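Titin (PDB 5JDE) acts as a giant elastic filament of the muscle sarcomere, built largely of immunoglobulin-like and fibronectin-type domains and carrying a protein kinase domain. Local coordinates at residues Phe23-Ser28 with Lys56-Met61; Leu91-Thr96 with Gly165-Ser170. All coordinates share one frame; numbering follows the deposited sequence.

Contact 1. Residues Phe23-Ser28 with Lys56-Met61; sequences FEVSVS and KVHKLM
F23-V27 and V57-L60 pair as antiparallel neighbours, strands B and E of an immunoglobulin I-set domain, in the middle of its four-stranded ABED sheet. Five backbone hydrogen bonds hold the ladder. The bond from H58 N to V25 O is 2.8 Å long and almost straight (173° at the hydrogen), and the last, from V27 N to K56 O, closes the ladder where the first strand ends and the second begins. Side chains alternate between the two faces. On the outer one, the carboxylate end of E24 lies on a methyl of V57, with E24 CD 3.5 Å from V57 CG1; its chi1 of 140°, well off a staggered value, swings the otherwise extended chain there. E24 OE1 also meets the aliphatic part of K59, 3.7 Å from K59 CG, but the ammonium leads away and no salt bridge forms. On the inner face V25 CG2 packs against H58 CB at 3.7 Å, and F23 CD2 meets L60 CD2 more loosely at 4.4 Å. K56 stretches its methylene chain over the carbonyls of V27 and S28, its CE 3.4 Å from S28 O.

Further out, F23, V25 and L60 all rest on W36 of strand 35-38 in the opposing sheet, and F23 also meets the ring of Y73. V25 touches C82 there, so this face is one wall of the sandwich core. Strands 6-8 and 49-54 flank the pair, and E24 OE2 has a long, weak ion pair with K8 NZ. In the imidazole of H58, ND1 is hydrogen-bonded to S53 OG on the adjoining strand, which helps fix the ring, while V27 CG2 packs in the ring plane at the NE2 edge, 3.9 Å from H58 NE2.

Contact 2. Residues Leu91-Thr96 with Gly165-Ser170; sequences LHITKT and GNDQVS
L91 CB lies over G165 CA at 4.2 Å, where the lead-in to strand A meets the F-G hairpin of the second immunoglobulin I-set domain. G165 and N166 form a tight two-residue turn with backbone angles close to type II', G165 taking the positive phi that suits glycine. At N166 a water spans the gap: it accepts from N166 N at 3.0 Å and donates to L91 O at 2.8 Å. D167 makes the direct polar link. With CG anti to the backbone N (chi1 -157°), its carboxylate reaches across so that OD2 receives I93 N at 2.9 Å in a nearly straight bond (176° at the hydrogen). The N-H comes to the anti side of OD2, 34° out of the carboxylate plane. H92 CB brushes the same oxygen at 3.5 Å, whereas D167 OD1 turns back to a weak bond with Q168 N. The bonds from I93 N and Q168 N probably limit rotation of the carboxylate, the first doing most.

Q168 contributes backbone: I93 CD1 presses on Q168 C at 3.5 Å. V169 then brings its two methyls to different partners. CG1 meets I93 CD1 at 3.6 Å, and CG2 faces the main chain of T96. The isoleucine thus crosses from strand A with its CB, CG1 and CD1 running over D167 and onto V169. No backbone ladder joins the segments. The short, weakly bonded strand of about 93-95 edges the ABED sheet, bonded to strand 108-114 through T94 and E113; strand 167-176 lies between 100-103 and 158-164 in the other sheet, where V169 neighbours F162. I93, packing on V169 and C164, bridges the two sheets along this side of the sandwich.

Overall arrangement
The two contacts sit in successive immunoglobulin domains, in series along the chain, their centres about 38 Å apart and their nearest atoms about 18 Å. They hold different elements of the same fold: contact 1 joins strands B and E inside one sheet, contact 2 joins strand A and strand G across the two sheets. Contact 1 is partly buried, with a mainly apolar face, F23, V25 and L60 with H58, inward and a mixed one, E24, S26, V57 and K59, outward, and depends mainly on a regular backbone ladder. Contact 2 is a surface contact with no buried residue; one side-chain-to-backbone bond, a water bridge and a small aliphatic patch replace the ladder.

Contact 1. Residues Phe23-Ser28 with Lys56-Met61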
ATOM      1  N   PHE A  23      21.169 -11.149 -28.013  1.00 19.67           N
ATOM      2  CA  PHE A  23      21.651 -10.383 -29.139  1.00 24.87           C
ATOM      3  C   PHE A  23      21.867 -11.413 -30.205  1.00 24.76           C
ATOM      4  O   PHE A  23      22.301 -12.526 -29.888  1.00 21.41           O
ATOM      5  CB  PHE A  23      22.976  -9.669 -28.850  1.00 26.24           C
ATOM      6  CG  PHE A  23      22.875  -8.584 -27.834  1.00 23.70           C
ATOM      7  CD1 PHE A  23      22.248  -7.378 -28.149  1.00 28.90           C
ATOM      8  CD2 PHE A  23      23.420  -8.748 -26.580  1.00 22.82           C
ATOM      9  CE1 PHE A  23      22.146  -6.364 -27.224  1.00 27.84           C
ATOM     10  CE2 PHE A  23      23.324  -7.736 -25.639  1.00 29.05           C
ATOM     11  CZ  PHE A  23      22.693  -6.543 -25.959  1.00 30.37           C
ATOM     12  N   GLU A  24      21.603 -11.056 -31.454  1.00 26.71           N
ATOM     13  CA  GLU A  24      21.876 -11.981 -32.549  1.00 32.81           C
ATOM     14  C   GLU A  24      22.517 -11.311 -33.776  1.00 31.58           C
ATOM     15  O   GLU A  24      22.146 -10.196 -34.149  1.00 28.48           O
ATOM     16  CB  GLU A  24      20.571 -12.687 -32.917  1.00 43.10           C
ATOM     17  CG  GLU A  24      20.317 -12.892 -34.385  1.00 58.48           C
ATOM     18  CD  GLU A  24      19.056 -13.695 -34.620  1.00 77.28           C
ATOM     19  OE1 GLU A  24      18.567 -14.321 -33.652  1.00 81.57           O
ATOM     20  OE2 GLU A  24      18.553 -13.699 -35.762  1.00 83.37           O
ATOM     21  N   VAL A  25      23.506 -11.983 -34.372  1.00 27.04           N
ATOM     22  CA  VAL A  25      24.025 -11.606 -35.683  1.00 25.27           C
ATOM     23  C   VAL A  25      23.716 -12.716 -36.667  1.00 32.15           C
ATOM     24  O   VAL A  25      23.783 -13.897 -36.318  1.00 31.39           O
ATOM     25  CB  VAL A  25      25.575 -11.372 -35.715  1.00 41.24           C
ATOM     26  CG1 VAL A  25      25.948 -10.053 -35.141  1.00 48.94           C
ATOM     27  CG2 VAL A  25      26.334 -12.491 -35.018  1.00 25.13           C
ATOM     28  N   SER A  26      23.423 -12.366 -37.914  1.00 31.99           N
ATOM     29  CA  SER A  26      23.291 -13.410 -38.917  1.00 32.06           C
ATOM     30  C   SER A  26      24.201 -13.070 -40.092  1.00 35.81           C
ATOM     31  O   SER A  26      24.355 -11.902 -40.441  1.00 31.97           O
ATOM     32  CB  SER A  26      21.832 -13.580 -39.347  1.00 41.41           C
ATOM     33  OG  SER A  26      21.448 -12.599 -40.292  1.00 56.24           O
ATOM     34  N   VAL A  27      24.824 -14.089 -40.678  1.00 32.66           N
ATOM     35  CA  VAL A  27      25.825 -13.857 -41.710  1.00 34.64           C
ATOM     36  C   VAL A  27      25.446 -14.552 -43.013  1.00 44.79           C
ATOM     37  O   VAL A  27      24.459 -15.285 -43.074  1.00 44.86           O
ATOM     38  CB  VAL A  27      27.224 -14.312 -41.241  1.00 41.59           C
ATOM     39  CG1 VAL A  27      27.669 -13.459 -40.076  1.00 35.19           C
ATOM     40  CG2 VAL A  27      27.218 -15.791 -40.848  1.00 41.51           C
ATOM     41  N   SER A  28      26.223 -14.297 -44.060  1.00 45.19           N
ATOM     42  CA  SER A  28      25.899 -14.787 -45.390  1.00 50.07           C
ATOM     43  C   SER A  28      26.348 -16.226 -45.609  1.00 54.22           C
ATOM     44  O   SER A  28      25.846 -16.910 -46.499  1.00 52.58           O
ATOM     45  CB  SER A  28      26.547 -13.896 -46.446  1.00 56.62           C
ATOM     46  OG  SER A  28      27.946 -13.818 -46.234  1.00 48.54           O
ATOM     47  N   LYS A  56      23.678 -19.981 -40.147  1.00 33.97           N
ATOM     48  CA  LYS A  56      24.138 -18.616 -40.397  1.00 33.63           C
ATOM     49  C   LYS A  56      23.850 -17.658 -39.239  1.00 36.78           C
ATOM     50  O   LYS A  56      24.247 -16.493 -39.272  1.00 30.98           O
ATOM     51  CB  LYS A  56      23.494 -18.078 -41.677  1.00 35.41           C
ATOM     52  CG  LYS A  56      23.969 -18.782 -42.948  1.00 42.05           C
ATOM     53  CD  LYS A  56      23.236 -18.241 -44.163  1.00 45.88           C
ATOM     54  CE  LYS A  56      23.499 -19.078 -45.400  1.00 54.66           C
ATOM     55  NZ  LYS A  56      22.390 -18.930 -46.388  1.00 62.15           N
ATOM     56  N   VAL A  57      23.178 -18.146 -38.206  1.00 34.15           N
ATOM     57  CA  VAL A  57      22.724 -17.258 -37.147  1.00 31.11           C
ATOM     58  C   VAL A  57      23.496 -17.507 -35.853  1.00 35.54           C
ATOM     59  O   VAL A  57      23.635 -18.647 -35.429  1.00 32.19           O
ATOM     60  CB  VAL A  57      21.215 -17.419 -36.891  1.00 30.97           C
ATOM     61  CG1 VAL A  57      20.764 -16.443 -35.819  1.00 30.19           C
ATOM     62  CG2 VAL A  57      20.425 -17.194 -38.192  1.00 34.99           C
ATOM     63  N   HIS A  58      23.997 -16.437 -35.240  1.00 25.76           N
ATOM     64  CA  HIS A  58      24.773 -16.542 -33.997  1.00 27.93           C
ATOM     65  C   HIS A  58      24.157 -15.697 -32.878  1.00 26.16           C
ATOM     66  O   HIS A  58      23.921 -14.497 -33.067  1.00 29.25           O
ATOM     67  CB  HIS A  58      26.207 -16.104 -34.233  1.00 29.14           C
ATOM     68  CG  HIS A  58      26.848 -16.778 -35.402  1.00 32.81           C
ATOM     69  ND1 HIS A  58      27.676 -17.873 -35.268  1.00 38.49           N
ATOM     70  CD2 HIS A  58      26.769 -16.524 -36.730  1.00 32.05           C
ATOM     71  CE1 HIS A  58      28.082 -18.262 -36.463  1.00 38.31           C
ATOM     72  NE2 HIS A  58      27.547 -17.459 -37.369  1.00 34.88           N
ATOM     73  N   LYS A  59      23.900 -16.325 -31.733  1.00 26.12           N
ATOM     74  CA  LYS A  59      23.213 -15.661 -30.621  1.00 24.59           C
ATOM     75  C   LYS A  59      24.057 -15.660 -29.364  1.00 23.47           C
ATOM     76  O   LYS A  59      24.733 -16.651 -29.059  1.00 24.03           O
ATOM     77  CB  LYS A  59      21.875 -16.341 -30.309  1.00 32.07           C
ATOM     78  CG  LYS A  59      20.777 -16.081 -31.320  1.00 47.76           C
ATOM     79  CD  LYS A  59      19.479 -16.794 -30.943  1.00 63.40           C
ATOM     80  CE  LYS A  59      18.953 -16.330 -29.588  1.00 75.00           C
ATOM     81  NZ  LYS A  59      17.684 -17.019 -29.193  1.00 79.50           N
ATOM     82  N   LEU A  60      24.016 -14.537 -28.649  1.00 20.21           N
ATOM     83  CA  LEU A  60      24.525 -14.447 -27.300  1.00 19.77           C
ATOM     84  C   LEU A  60      23.330 -14.256 -26.366  1.00 26.79           C
ATOM     85  O   LEU A  60      22.552 -13.328 -26.540  1.00 22.86           O
ATOM     86  CB  LEU A  60      25.501 -13.291 -27.173  1.00 19.79           C
ATOM     87  CG  LEU A  60      25.815 -12.856 -25.740  1.00 23.19           C
ATOM     88  CD1 LEU A  60      26.549 -13.931 -24.992  1.00 22.49           C
ATOM     89  CD2 LEU A  60      26.624 -11.570 -25.727  1.00 25.30           C
ATOM     90  N   MET A  61      23.162 -15.155 -25.411  1.00 19.98           N
ATOM     91  CA  MET A  61      22.047 -15.045 -24.488  1.00 25.68           C
ATOM     92  C   MET A  61      22.567 -14.709 -23.095  1.00 24.33           C
ATOM     93  O   MET A  61      23.548 -15.288 -22.666  1.00 24.38           O
ATOM     94  CB  MET A  61      21.249 -16.349 -24.473  1.00 25.71           C
ATOM     95  CG  MET A  61      20.113 -16.373 -25.478  1.00 43.63           C
ATOM     96  SD  MET A  61      19.462 -18.032 -25.718  1.00 63.78           S
ATOM     97  CE  MET A  61      20.599 -18.630 -26.952  1.00 81.24           C
TER

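Contact 2. Residues Leu91-Thr96 with Gly165-Ser170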
ATOM      1  N   LEU A  91      13.915  -1.619 -10.546  1.00 30.29           N
ATOM      2  CA  LEU A  91      12.736  -1.244  -9.771  1.00 26.17           C
ATOM      3  C   LEU A  91      13.090  -0.124  -8.826  1.00 33.51           C
ATOM      4  O   LEU A  91      14.086  -0.207  -8.106  1.00 34.53           O
ATOM      5  CB  LEU A  91      12.200  -2.438  -8.981  1.00 32.26           C
ATOM      6  CG  LEU A  91      11.835  -3.671  -9.801  1.00 37.99           C
ATOM      7  CD1 LEU A  91      11.238  -4.750  -8.915  1.00 38.16           C
ATOM      8  CD2 LEU A  91      10.882  -3.294 -10.907  1.00 39.34           C
ATOM      9  N   HIS A  92      12.298   0.940  -8.831  1.00 25.08           N
ATOM     10  CA  HIS A  92      12.502   1.975  -7.838  1.00 22.90           C
ATOM     11  C   HIS A  92      11.208   2.729  -7.545  1.00 23.32           C
ATOM     12  O   HIS A  92      10.217   2.595  -8.258  1.00 23.27           O
ATOM     13  CB  HIS A  92      13.604   2.949  -8.274  1.00 24.84           C
ATOM     14  CG  HIS A  92      13.335   3.642  -9.569  1.00 25.51           C
ATOM     15  ND1 HIS A  92      13.538   3.037 -10.796  1.00 34.66           N
ATOM     16  CD2 HIS A  92      12.923   4.901  -9.838  1.00 35.04           C
ATOM     17  CE1 HIS A  92      13.237   3.887 -11.760  1.00 36.40           C
ATOM     18  NE2 HIS A  92      12.855   5.026 -11.209  1.00 35.41           N
ATOM     19  N   ILE A  93      11.239   3.506  -6.473  1.00 19.86           N
ATOM     20  CA  ILE A  93      10.092   4.286  -6.051  1.00 20.37           C
ATOM     21  C   ILE A  93      10.146   5.665  -6.703  1.00 27.75           C
ATOM     22  O   ILE A  93      11.169   6.357  -6.657  1.00 22.86           O
ATOM     23  CB  ILE A  93      10.074   4.376  -4.526  1.00 20.77           C
ATOM     24  CG1 ILE A  93       9.918   2.960  -3.968  1.00 28.18           C
ATOM     25  CG2 ILE A  93       8.957   5.316  -4.048  1.00 19.68           C
ATOM     26  CD1 ILE A  93      10.295   2.806  -2.535  1.00 32.98           C
ATOM     27  N   THR A  94       9.049   6.054  -7.338  1.00 23.55           N
ATOM     28  CA  THR A  94       9.027   7.295  -8.098  1.00 22.19           C
ATOM     29  C   THR A  94       8.302   8.424  -7.394  1.00 28.51           C
ATOM     30  O   THR A  94       8.347   9.561  -7.845  1.00 30.64           O
ATOM     31  CB  THR A  94       8.371   7.088  -9.466  1.00 26.34           C
ATOM     32  OG1 THR A  94       7.032   6.616  -9.275  1.00 28.96           O
ATOM     33  CG2 THR A  94       9.172   6.063 -10.288  1.00 27.23           C
ATOM     34  N   LYS A  95       7.624   8.117  -6.294  1.00 25.23           N
ATOM     35  CA  LYS A  95       7.017   9.164  -5.494  1.00 36.18           C
ATOM     36  C   LYS A  95       6.925   8.739  -4.036  1.00 41.43           C
ATOM     37  O   LYS A  95       6.559   7.602  -3.719  1.00 40.99           O
ATOM     38  CB  LYS A  95       5.638   9.547  -6.025  1.00 33.23           C
ATOM     39  CG  LYS A  95       5.478  11.061  -6.133  1.00 62.56           C
ATOM     40  CD  LYS A  95       4.038  11.502  -6.326  1.00 75.98           C
ATOM     41  CE  LYS A  95       3.417  10.852  -7.549  1.00 81.16           C
ATOM     42  NZ  LYS A  95       3.867  11.504  -8.820  1.00 81.71           N
ATOM     43  N   THR A  96       7.267   9.678  -3.163  1.00 47.61           N
ATOM     44  CA  THR A  96       7.344   9.438  -1.724  1.00 37.35           C
ATOM     45  C   THR A  96       5.974   9.389  -1.088  1.00 37.97           C
ATOM     46  O   THR A  96       4.978   9.685  -1.736  1.00 40.44           O
ATOM     47  CB  THR A  96       8.181  10.517  -1.046  1.00 38.32           C
ATOM     48  OG1 THR A  96       7.631  11.805  -1.349  1.00 38.03           O
ATOM     49  CG2 THR A  96       9.620  10.453  -1.559  1.00 49.96           C
ATOM     50  N   GLY A 165      11.973  -3.492  -4.848  1.00 27.30           N
ATOM     51  CA  GLY A 165      13.305  -3.974  -5.177  1.00 29.81           C
ATOM     52  C   GLY A 165      14.226  -3.659  -4.005  1.00 34.98           C
ATOM     53  O   GLY A 165      13.966  -4.065  -2.872  1.00 39.41           O
ATOM     54  N   ASN A 166      15.281  -2.896  -4.278  1.00 30.70           N
ATOM     55  CA  ASN A 166      16.237  -2.499  -3.260  1.00 30.09           C
ATOM     56  C   ASN A 166      15.963  -1.101  -2.753  1.00 39.10           C
ATOM     57  O   ASN A 166      16.731  -0.560  -1.966  1.00 39.78           O
ATOM     58  CB  ASN A 166      17.661  -2.572  -3.813  1.00 34.72           C
ATOM     59  CG  ASN A 166      18.115  -3.985  -4.038  1.00 47.77           C
ATOM     60  OD1 ASN A 166      18.454  -4.367  -5.161  1.00 61.80           O
ATOM     61  ND2 ASN A 166      18.126  -4.778  -2.973  1.00 47.54           N
ATOM     62  N   ASP A 167      14.864  -0.523  -3.221  1.00 26.87           N
ATOM     63  CA  ASP A 167      14.483   0.828  -2.851  1.00 23.09           C
ATOM     64  C   ASP A 167      13.477   0.752  -1.702  1.00 23.37           C
ATOM     65  O   ASP A 167      12.743  -0.229  -1.577  1.00 26.77           O
ATOM     66  CB  ASP A 167      13.874   1.560  -4.044  1.00 25.20           C
ATOM     67  CG  ASP A 167      13.971   3.074  -3.918  1.00 35.26           C
ATOM     68  OD1 ASP A 167      14.414   3.562  -2.848  1.00 40.85           O
ATOM     69  OD2 ASP A 167      13.606   3.774  -4.892  1.00 29.54           O
ATOM     70  N   GLN A 168      13.425   1.779  -0.875  1.00 22.79           N
ATOM     71  CA  GLN A 168      12.376   1.817   0.142  1.00 21.96           C
ATOM     72  C   GLN A 168      12.014   3.253   0.499  1.00 33.24           C
ATOM     73  O   GLN A 168      12.788   4.191   0.265  1.00 29.26           O
ATOM     74  CB  GLN A 168      12.799   1.023   1.382  1.00 28.62           C
ATOM     75  CG  GLN A 168      13.765   1.705   2.323  1.00 41.59           C
ATOM     76  CD  GLN A 168      14.026   0.864   3.575  1.00 50.26           C
ATOM     77  OE1 GLN A 168      14.523  -0.261   3.488  1.00 56.20           O
ATOM     78  NE2 GLN A 168      13.655   1.396   4.738  1.00 41.26           N
ATOM     79  N   VAL A 169      10.809   3.412   1.034  1.00 25.64           N
ATOM     80  CA  VAL A 169      10.316   4.724   1.433  1.00 20.10           C
ATOM     81  C   VAL A 169       9.507   4.524   2.712  1.00 19.94           C
ATOM     82  O   VAL A 169       8.811   3.523   2.875  1.00 22.74           O
ATOM     83  CB  VAL A 169       9.461   5.389   0.316  1.00 25.86           C
ATOM     84  CG1 VAL A 169       8.310   4.481  -0.110  1.00 25.26           C
ATOM     85  CG2 VAL A 169       8.950   6.771   0.741  1.00 29.90           C
ATOM     86  N   SER A 170       9.641   5.462   3.626  1.00 25.51           N
ATOM     87  CA  SER A 170       8.971   5.346   4.906  1.00 27.01           C
ATOM     88  C   SER A 170       8.125   6.585   5.167  1.00 30.99           C
ATOM     89  O   SER A 170       8.397   7.659   4.641  1.00 26.38           O
ATOM     90  CB  SER A 170       9.994   5.139   6.022  1.00 30.13           C
ATOM     91  OG  SER A 170      10.577   3.849   5.960  1.00 41.04           O
TER
HETATM   92  O   HOH W   1      16.022  -1.892  -7.034  1.00 39.92           O